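Local structure of polyguluronate lyase (Corynebacterium sp., 1UAI) at residues A[101-106]-A[212-217]; A[41-46]-A[55-60]; A[110-115]-A[129-134]. The protein probably cleaves the poly(alpha-L-guluronate) of alginate as a lyase, using a jellyroll beta-sandwich fold. All coordinates share one frame; numbering follows the deposited sequence.

Contact 1 (A[101-106]-A[212-217]); sequences EAFNHL and GQVSLY
N104 reaches toward strand 212-217, and two donors there grip its amide oxygen. S215 OG donates to N104 OD1 at 2.7 Å, the short serine side chain bringing its hydroxyl close to the carbonyl plane. Q213 NE2 donates to N104 OD1 at 3.2 Å along a nearly straight N-H...O line (166°) but from above that plane, with the two amides turned 79° apart. A classic beta bulge sets this up: N104 and H105 both face Q213, whose O accepts a bond from N104 N at 2.8 Å and a weak one from H105 N at 3.4 Å. The extra residue turns N104 toward its neighbour strand. Beyond the bulge, A102 and S215 form a hydrogen-bonded antiparallel pair. On the other face, F103 and V214 lie side by side, F103 CD1 being 3.7 Å from V214 CG2; both touch L113 of the opposing sheet, where apolar groups suit the sandwich interior. Farther out, Q213 OE1 accepts from R57 NE, while N104 ND2 donates to N155 OD1 and to a water that also binds Y217 OH. Donors at OD1 and acceptors at ND2 should together fix which way round the N104 amide sits.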
loop_
_atom_site.group_PDB
_atom_site.type_symbol
_atom_site.label_atom_id
_atom_site.label_comp_id
_atom_site.label_asym_id
_atom_site.label_seq_id
_atom_site.Cartn_x
_atom_site.Cartn_y
_atom_site.Cartn_z
ATOM N N GLU A 101 5.094 -3.420 8.144
ATOM C CA GLU A 101 5.756 -2.412 7.341
ATOM C C GLU A 101 6.223 -1.256 8.195
ATOM O O GLU A 101 5.902 -1.158 9.383
ATOM C CB GLU A 101 4.805 -1.876 6.261
ATOM C CG GLU A 101 3.623 -1.076 6.806
ATOM C CD GLU A 101 2.699 -0.554 5.713
ATOM O OE1 GLU A 101 2.692 -1.139 4.606
ATOM O OE2 GLU A 101 1.964 0.429 5.957
ATOM N N ALA A 102 7.003 -0.387 7.571
ATOM C CA ALA A 102 7.492 0.811 8.221
ATOM C C ALA A 102 7.463 1.925 7.188
ATOM O O ALA A 102 7.752 1.696 6.009
ATOM C CB ALA A 102 8.919 0.611 8.726
ATOM N N PHE A 103 7.073 3.120 7.619
ATOM C CA PHE A 103 7.078 4.286 6.742
ATOM C C PHE A 103 8.499 4.827 6.934
ATOM O O PHE A 103 8.918 5.071 8.070
ATOM C CB PHE A 103 6.045 5.318 7.206
ATOM C CG PHE A 103 4.614 4.869 7.046
ATOM C CD1 PHE A 103 3.942 5.039 5.837
ATOM C CD2 PHE A 103 3.933 4.285 8.111
ATOM C CE1 PHE A 103 2.612 4.636 5.695
ATOM C CE2 PHE A 103 2.607 3.880 7.978
ATOM C CZ PHE A 103 1.946 4.057 6.768
ATOM N N ASN A 104 9.233 5.010 5.840
ATOM C CA ASN A 104 10.622 5.467 5.916
ATOM C C ASN A 104 10.877 6.917 5.546
ATOM O O ASN A 104 11.838 7.521 6.023
ATOM C CB ASN A 104 11.521 4.650 4.978
ATOM C CG ASN A 104 11.349 3.157 5.122
ATOM O OD1 ASN A 104 11.102 2.464 4.131
ATOM N ND2 ASN A 104 11.501 2.645 6.338
ATOM N N HIS A 105 10.035 7.472 4.688
ATOM C CA HIS A 105 10.272 8.818 4.195
ATOM C C HIS A 105 8.953 9.451 3.797
ATOM O O HIS A 105 8.046 8.765 3.325
ATOM C CB HIS A 105 11.201 8.699 2.980
ATOM C CG HIS A 105 12.060 9.899 2.728
ATOM N ND1 HIS A 105 11.631 10.981 1.991
ATOM C CD2 HIS A 105 13.342 10.161 3.072
ATOM C CE1 HIS A 105 12.615 11.857 1.888
ATOM N NE2 HIS A 105 13.664 11.383 2.535
ATOM N N LEU A 106 8.857 10.763 3.978
ATOM C CA LEU A 106 7.644 11.493 3.647
ATOM C C LEU A 106 7.942 12.658 2.721
ATOM O O LEU A 106 9.023 13.244 2.772
ATOM C CB LEU A 106 6.993 12.031 4.922
ATOM C CG LEU A 106 6.455 10.985 5.899
ATOM C CD1 LEU A 106 6.084 11.647 7.214
ATOM C CD2 LEU A 106 5.251 10.287 5.283
ATOM N N GLY A 212 7.801 9.636 -0.852
ATOM C CA GLY A 212 7.269 8.841 0.228
ATOM C C GLY A 212 7.854 7.455 0.001
ATOM O O GLY A 212 8.033 7.029 -1.146
ATOM N N GLN A 213 8.179 6.756 1.081
ATOM C CA GLN A 213 8.733 5.413 0.972
ATOM C C GLN A 213 8.248 4.544 2.115
ATOM O O GLN A 213 8.153 4.996 3.259
ATOM C CB GLN A 213 10.264 5.449 0.984
ATOM C CG GLN A 213 10.906 4.062 0.972
ATOM C CD GLN A 213 12.415 4.122 0.867
ATOM O OE1 GLN A 213 12.958 4.648 -0.104
ATOM N NE2 GLN A 213 13.102 3.584 1.867
ATOM N N VAL A 214 7.940 3.296 1.782
ATOM C CA VAL A 214 7.473 2.305 2.739
ATOM C C VAL A 214 8.266 1.018 2.518
ATOM O O VAL A 214 8.586 0.669 1.382
ATOM C CB VAL A 214 5.970 1.983 2.526
ATOM C CG1 VAL A 214 5.553 0.805 3.390
ATOM C CG2 VAL A 214 5.123 3.201 2.846
ATOM N N SER A 215 8.592 0.328 3.605
ATOM C CA SER A 215 9.297 -0.945 3.526
ATOM C C SER A 215 8.333 -2.004 4.045
ATOM O O SER A 215 7.765 -1.864 5.130
ATOM C CB SER A 215 10.571 -0.926 4.374
ATOM O OG SER A 215 11.578 -0.138 3.763
ATOM N N LEU A 216 8.148 -3.053 3.252
ATOM C CA LEU A 216 7.238 -4.140 3.584
ATOM C C LEU A 216 8.040 -5.387 3.942
ATOM O O LEU A 216 8.816 -5.896 3.131
ATOM C CB LEU A 216 6.331 -4.400 2.383
ATOM C CG LEU A 216 5.096 -5.286 2.533
ATOM C CD1 LEU A 216 4.206 -4.761 3.647
ATOM C CD2 LEU A 216 4.338 -5.301 1.211
ATOM N N TYR A 217 7.828 -5.877 5.160
ATOM C CA TYR A 217 8.551 -7.026 5.696
ATOM C C TYR A 217 7.783 -8.337 5.745
ATOM O O TYR A 217 8.383 -9.413 5.724
ATOM C CB TYR A 217 9.056 -6.665 7.092
ATOM C CG TYR A 217 10.060 -5.542 7.048
ATOM C CD1 TYR A 217 11.369 -5.788 6.645
ATOM C CD2 TYR A 217 9.689 -4.224 7.324
ATOM C CE1 TYR A 217 12.286 -4.763 6.510
ATOM C CE2 TYR A 217 10.608 -3.179 7.190
ATOM C CZ TYR A 217 11.905 -3.464 6.779
ATOM O OH TYR A 217 12.829 -2.459 6.607
HETATM O O HOH W 1 12.423 0.053 7.330
#

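Contact 2 (A[41-46]-A[55-60])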
loop_
_atom_site.group_PDB
_atom_site.type_symbol
_atom_site.label_atom_id
_atom_site.label_comp_id
_atom_site.label_asym_id
_atom_site.label_seq_id
_atom_site.Cartn_x
_atom_site.Cartn_y
_atom_site.Cartn_z
ATOM N N THR A 41 13.082 -2.571 -9.952
ATOM C CA THR A 41 13.406 -1.291 -10.564
ATOM C C THR A 41 13.755 -0.315 -9.445
ATOM O O THR A 41 12.884 0.204 -8.748
ATOM C CB THR A 41 12.240 -0.751 -11.437
ATOM O OG1 THR A 41 12.631 0.493 -12.032
ATOM C CG2 THR A 41 10.974 -0.553 -10.613
ATOM N N ALA A 42 15.052 -0.095 -9.267
ATOM C CA ALA A 42 15.550 0.793 -8.224
ATOM C C ALA A 42 15.329 2.254 -8.589
ATOM O O ALA A 42 15.517 2.649 -9.739
ATOM C CB ALA A 42 17.036 0.534 -7.988
ATOM N N PRO A 43 14.953 3.086 -7.606
ATOM C CA PRO A 43 14.722 2.775 -6.190
ATOM C C PRO A 43 13.246 2.548 -5.853
ATOM O O PRO A 43 12.899 2.337 -4.691
ATOM C CB PRO A 43 15.244 4.022 -5.500
ATOM C CG PRO A 43 14.727 5.100 -6.419
ATOM C CD PRO A 43 15.037 4.547 -7.805
ATOM N N TRP A 44 12.389 2.578 -6.868
ATOM C CA TRP A 44 10.945 2.464 -6.670
ATOM C C TRP A 44 10.383 1.146 -6.158
ATOM O O TRP A 44 9.413 1.142 -5.399
ATOM C CB TRP A 44 10.226 2.825 -7.973
ATOM C CG TRP A 44 10.928 3.885 -8.756
ATOM C CD1 TRP A 44 11.452 3.761 -10.008
ATOM C CD2 TRP A 44 11.229 5.218 -8.324
ATOM N NE1 TRP A 44 12.065 4.933 -10.385
ATOM C CE2 TRP A 44 11.942 5.844 -9.369
ATOM C CE3 TRP A 44 10.968 5.942 -7.153
ATOM C CZ2 TRP A 44 12.400 7.163 -9.279
ATOM C CZ3 TRP A 44 11.422 7.255 -7.063
ATOM C CH2 TRP A 44 12.131 7.850 -8.122
ATOM N N PHE A 45 10.974 0.035 -6.580
ATOM C CA PHE A 45 10.500 -1.289 -6.195
ATOM C C PHE A 45 11.707 -2.215 -6.223
ATOM O O PHE A 45 12.095 -2.715 -7.277
ATOM C CB PHE A 45 9.441 -1.749 -7.200
ATOM C CG PHE A 45 8.896 -3.121 -6.932
ATOM C CD1 PHE A 45 8.130 -3.374 -5.799
ATOM C CD2 PHE A 45 9.135 -4.161 -7.826
ATOM C CE1 PHE A 45 7.607 -4.645 -5.560
ATOM C CE2 PHE A 45 8.617 -5.435 -7.597
ATOM C CZ PHE A 45 7.851 -5.675 -6.462
ATOM N N GLN A 46 12.290 -2.451 -5.054
ATOM C CA GLN A 46 13.490 -3.268 -4.957
ATOM C C GLN A 46 13.617 -3.868 -3.568
ATOM O O GLN A 46 12.907 -3.480 -2.645
ATOM C CB GLN A 46 14.717 -2.383 -5.192
ATOM C CG GLN A 46 14.855 -1.297 -4.121
ATOM C CD GLN A 46 16.186 -0.575 -4.160
ATOM O OE1 GLN A 46 16.400 0.322 -4.975
ATOM N NE2 GLN A 46 17.095 -0.969 -3.275
ATOM N N GLN A 55 11.412 -2.461 -0.578
ATOM C CA GLN A 55 11.352 -1.008 -0.564
ATOM C C GLN A 55 10.441 -0.513 -1.683
ATOM O O GLN A 55 10.632 -0.866 -2.850
ATOM C CB GLN A 55 12.758 -0.434 -0.758
ATOM C CG GLN A 55 12.809 1.060 -1.034
ATOM C CD GLN A 55 14.231 1.565 -1.142
ATOM O OE1 GLN A 55 15.010 1.444 -0.198
ATOM N NE2 GLN A 55 14.583 2.125 -2.295
ATOM N N PHE A 56 9.445 0.287 -1.308
ATOM C CA PHE A 56 8.506 0.890 -2.252
ATOM C C PHE A 56 8.702 2.396 -2.127
ATOM O O PHE A 56 8.601 2.945 -1.026
ATOM C CB PHE A 56 7.060 0.573 -1.874
ATOM C CG PHE A 56 6.680 -0.869 -2.034
ATOM C CD1 PHE A 56 6.141 -1.330 -3.230
ATOM C CD2 PHE A 56 6.815 -1.755 -0.971
ATOM C CE1 PHE A 56 5.733 -2.656 -3.363
ATOM C CE2 PHE A 56 6.411 -3.082 -1.093
ATOM C CZ PHE A 56 5.867 -3.534 -2.292
ATOM N N ARG A 57 8.981 3.064 -3.240
ATOM C CA ARG A 57 9.182 4.508 -3.217
ATOM C C ARG A 57 8.423 5.176 -4.353
ATOM O O ARG A 57 8.423 4.685 -5.480
ATOM C CB ARG A 57 10.674 4.847 -3.338
ATOM C CG ARG A 57 10.967 6.345 -3.282
ATOM C CD ARG A 57 12.442 6.669 -3.502
ATOM N NE ARG A 57 13.298 6.066 -2.485
ATOM C CZ ARG A 57 14.613 6.246 -2.416
ATOM N NH1 ARG A 57 15.223 7.019 -3.307
ATOM N NH2 ARG A 57 15.318 5.651 -1.463
ATOM N N ALA A 58 7.766 6.291 -4.041
ATOM C CA ALA A 58 7.024 7.062 -5.033
ATOM C C ALA A 58 7.239 8.545 -4.741
ATOM O O ALA A 58 6.852 9.045 -3.682
ATOM C CB ALA A 58 5.538 6.719 -4.983
ATOM N N ALA A 59 7.871 9.234 -5.688
ATOM C CA ALA A 59 8.164 10.659 -5.558
ATOM C C ALA A 59 6.991 11.509 -6.030
ATOM O O ALA A 59 6.158 11.053 -6.809
ATOM C CB ALA A 59 9.419 11.005 -6.348
ATOM N N VAL A 60 6.943 12.755 -5.572
ATOM C CA VAL A 60 5.845 13.649 -5.920
ATOM C C VAL A 60 5.689 13.935 -7.410
ATOM O O VAL A 60 4.608 14.321 -7.857
ATOM C CB VAL A 60 5.957 14.995 -5.161
ATOM C CG1 VAL A 60 5.999 14.734 -3.661
ATOM C CG2 VAL A 60 7.195 15.764 -5.612
#
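W44 O is gripped by two donors: R57 N at 2.9 Å from the paired strand, and S73 OG from the opposing sheet. The R57 bond lies just before the antiparallel pairing of the beta hairpin 45-47/54-59, whose first strand edges one sheet of the jellyroll. The shortest hydrogen bond between the two segments runs from Q55 N to Q46 O, 2.7 Å. Ahead of the first strand the chain curls back, W44 and F45 both facing T41 in a classic beta bulge, and the peptide before P43 is cis within this turn. P43 O faces Q55, whose extended side chain carries NE2 to P43 O at 2.9 Å, in the carbonyl plane on a lone pair and with a straight N-H...O of 170°. The Q46 and Q55 amides lie stacked side by side on the sheet face that carries them. On the face of F45 and F56 the two rings point the same way into the sandwich core. F56 CE1 comes to the rim of the F45 ring, 3.5 Å from F45 CD1, with the planes 49° apart; large flat rings suit this interior, F45 touching V18 and L20, F56 touching L75 and L216. R57 joins the hairpin to strand 211-223: its chain bends at chi3 (-61°), NE donates to Q213 OE1, and Y211 makes a cation-pi contact, while P43 CB lies over one guanidinium face. R57 CD meets W44 CZ3 at 3.8 Å. P43 CD sits over the centre of the indole, whose edge puts W44 CE3 3.3 Å from R57 O, a buried oxygen with no partner in the model.

Contact 3 (A[110-115]-A[129-134]); sequences KPHLVG and RLEGTS
H112 and E131 both set CG beside the backbone N and anti to the carbonyl carbon (chi1 -59° and -58°), and as a non-hydrogen-bonded pair they turn to the same side of the hairpin formed by strands 112-119 and 124-131. The E131 chain runs on extended, bringing its carboxylate flat over the imidazole with the planes only 6° apart and E131 OE2 3.6 Å above the H112 ring. K110 CG lies 3.5 Å above the opposite face of the H112 ring, toward its rim, leaving the imidazole between carboxylate and aliphatic chain. The lysine then bends at its last torsion and K110 NZ donates to H112 ND1 at 2.9 Å, tilted out of the ring plane. The extended R129 chain delivers NE to E131 OE2 at 2.7 Å, a salt bridge; E131 OE1 accepts from H144 NE2. Behind, L113 and L130 form a hydrogen-bonded pair, L130 N to L113 O being 2.8 Å, and both side chains pack on F103 in the core. G132, with its positive phi, fits the type II' turn from E131 to S134, beside which G132 N donates to P111 O at 3.0 Å. K110 NZ, which also donates to Q197 O, comes 3.8 Å from R129 NH2, like charges that a shared water bridges. With ND1 an acceptor beside two cations, H112 is probably neutral, its proton on NE2, while E131 would offset part of the positive charge.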
loop_
_atom_site.group_PDB
_atom_site.type_symbol
_atom_site.label_atom_id
_atom_site.label_comp_id
_atom_site.label_asym_id
_atom_site.label_seq_id
_atom_site.Cartn_x
_atom_site.Cartn_y
_atom_site.Cartn_z
ATOM N N LYS A 110 3.507 18.477 2.376
ATOM C CA LYS A 110 2.312 17.681 2.648
ATOM C C LYS A 110 2.851 16.275 2.900
ATOM O O LYS A 110 2.833 15.419 2.013
ATOM C CB LYS A 110 1.397 17.704 1.419
ATOM C CG LYS A 110 0.021 17.089 1.612
ATOM C CD LYS A 110 -0.827 17.262 0.357
ATOM C CE LYS A 110 -2.258 16.789 0.565
ATOM N NZ LYS A 110 -2.338 15.330 0.851
ATOM N N PRO A 111 3.349 16.022 4.122
ATOM C CA PRO A 111 3.921 14.730 4.517
ATOM C C PRO A 111 2.890 13.628 4.731
ATOM O O PRO A 111 2.769 13.084 5.832
ATOM C CB PRO A 111 4.672 15.083 5.793
ATOM C CG PRO A 111 3.742 16.070 6.429
ATOM C CD PRO A 111 3.319 16.954 5.267
ATOM N N HIS A 112 2.175 13.286 3.662
ATOM C CA HIS A 112 1.116 12.285 3.709
ATOM C C HIS A 112 1.461 11.063 2.862
ATOM O O HIS A 112 1.844 11.188 1.698
ATOM C CB HIS A 112 -0.188 12.907 3.212
ATOM C CG HIS A 112 -0.635 14.104 3.997
ATOM N ND1 HIS A 112 -1.754 14.832 3.659
ATOM C CD2 HIS A 112 -0.125 14.691 5.106
ATOM C CE1 HIS A 112 -1.916 15.816 4.526
ATOM N NE2 HIS A 112 -0.942 15.752 5.415
ATOM N N LEU A 113 1.278 9.878 3.440
ATOM C CA LEU A 113 1.627 8.637 2.763
ATOM C C LEU A 113 0.735 7.476 3.206
ATOM O O LEU A 113 0.508 7.283 4.401
ATOM C CB LEU A 113 3.096 8.331 3.070
ATOM C CG LEU A 113 3.753 7.043 2.579
ATOM C CD1 LEU A 113 3.663 6.941 1.066
ATOM C CD2 LEU A 113 5.205 7.032 3.033
ATOM N N VAL A 114 0.239 6.705 2.241
ATOM C CA VAL A 114 -0.629 5.560 2.521
ATOM C C VAL A 114 0.167 4.261 2.331
ATOM O O VAL A 114 0.816 4.068 1.298
ATOM C CB VAL A 114 -1.866 5.593 1.590
ATOM C CG1 VAL A 114 -2.641 4.292 1.679
ATOM C CG2 VAL A 114 -2.757 6.765 1.980
ATOM N N GLY A 115 0.111 3.373 3.326
ATOM C CA GLY A 115 0.879 2.137 3.267
ATOM C C GLY A 115 0.152 0.814 3.097
ATOM O O GLY A 115 0.790 -0.214 2.871
ATOM N N ARG A 129 -2.899 5.455 6.903
ATOM C CA ARG A 129 -2.397 6.720 6.392
ATOM C C ARG A 129 -1.553 7.487 7.401
ATOM O O ARG A 129 -2.017 7.806 8.499
ATOM C CB ARG A 129 -3.596 7.577 5.968
ATOM C CG ARG A 129 -3.258 8.961 5.438
ATOM C CD ARG A 129 -4.523 9.788 5.210
ATOM N NE ARG A 129 -4.208 11.101 4.654
ATOM C CZ ARG A 129 -4.350 11.432 3.375
ATOM N NH1 ARG A 129 -4.820 10.553 2.500
ATOM N NH2 ARG A 129 -3.991 12.641 2.961
ATOM N N LEU A 130 -0.315 7.790 7.026
ATOM C CA LEU A 130 0.570 8.547 7.898
ATOM C C LEU A 130 0.654 9.999 7.443
ATOM O O LEU A 130 0.821 10.281 6.253
ATOM C CB LEU A 130 1.985 7.954 7.896
ATOM C CG LEU A 130 3.024 8.699 8.748
ATOM C CD1 LEU A 130 2.637 8.609 10.220
ATOM C CD2 LEU A 130 4.410 8.109 8.528
ATOM N N GLU A 131 0.509 10.912 8.399
ATOM C CA GLU A 131 0.633 12.345 8.148
ATOM C C GLU A 131 1.603 12.834 9.222
ATOM O O GLU A 131 1.228 12.978 10.385
ATOM C CB GLU A 131 -0.719 13.057 8.286
ATOM C CG GLU A 131 -1.793 12.506 7.359
ATOM C CD GLU A 131 -3.020 13.397 7.260
ATOM O OE1 GLU A 131 -3.242 14.233 8.161
ATOM O OE2 GLU A 131 -3.778 13.253 6.277
ATOM N N GLY A 132 2.857 13.063 8.838
ATOM C CA GLY A 132 3.855 13.501 9.800
ATOM C C GLY A 132 4.157 12.359 10.755
ATOM O O GLY A 132 4.729 11.346 10.352
ATOM N N THR A 133 3.782 12.514 12.024
ATOM C CA THR A 133 3.991 11.460 13.009
ATOM C C THR A 133 2.642 10.907 13.464
ATOM O O THR A 133 2.569 10.138 14.419
ATOM C CB THR A 133 4.767 11.960 14.253
ATOM O OG1 THR A 133 4.002 12.962 14.932
ATOM C CG2 THR A 133 6.107 12.546 13.842
ATOM N N SER A 134 1.574 11.301 12.773
ATOM C CA SER A 134 0.239 10.836 13.114
ATOM C C SER A 134 -0.243 9.789 12.126
ATOM O O SER A 134 -0.456 10.078 10.948
ATOM C CB SER A 134 -0.745 12.007 13.152
ATOM O OG SER A 134 -0.490 12.844 14.267
HETATM O O HOH W 2 -4.932 14.254 0.765
#

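In the fold
Contacts 1 and 2 belong to one seven-stranded sheet, where strands 211-223 and 54-59 are neighbours; V214 O to F56 N (2.8 Å) joins them directly. Contact 3 lies in the other sheet and is nested in the long chain loop that contact 1 closes. Contact 1 is the buried one, whereas 2 and 3 are partly exposed hairpins. Contact 1 meets contact 3 across the sandwich interior, but contacts 2 and 3 do not touch, their centres about 17 Å apart. Chemistry follows place: contact 1 has an amide-hydroxyl cluster on one face and apolar groups with a buried glutamate on the other, contact 2 rings, proline and one arginine at the sheet edge, and contact 3 a charged, hydrated cluster.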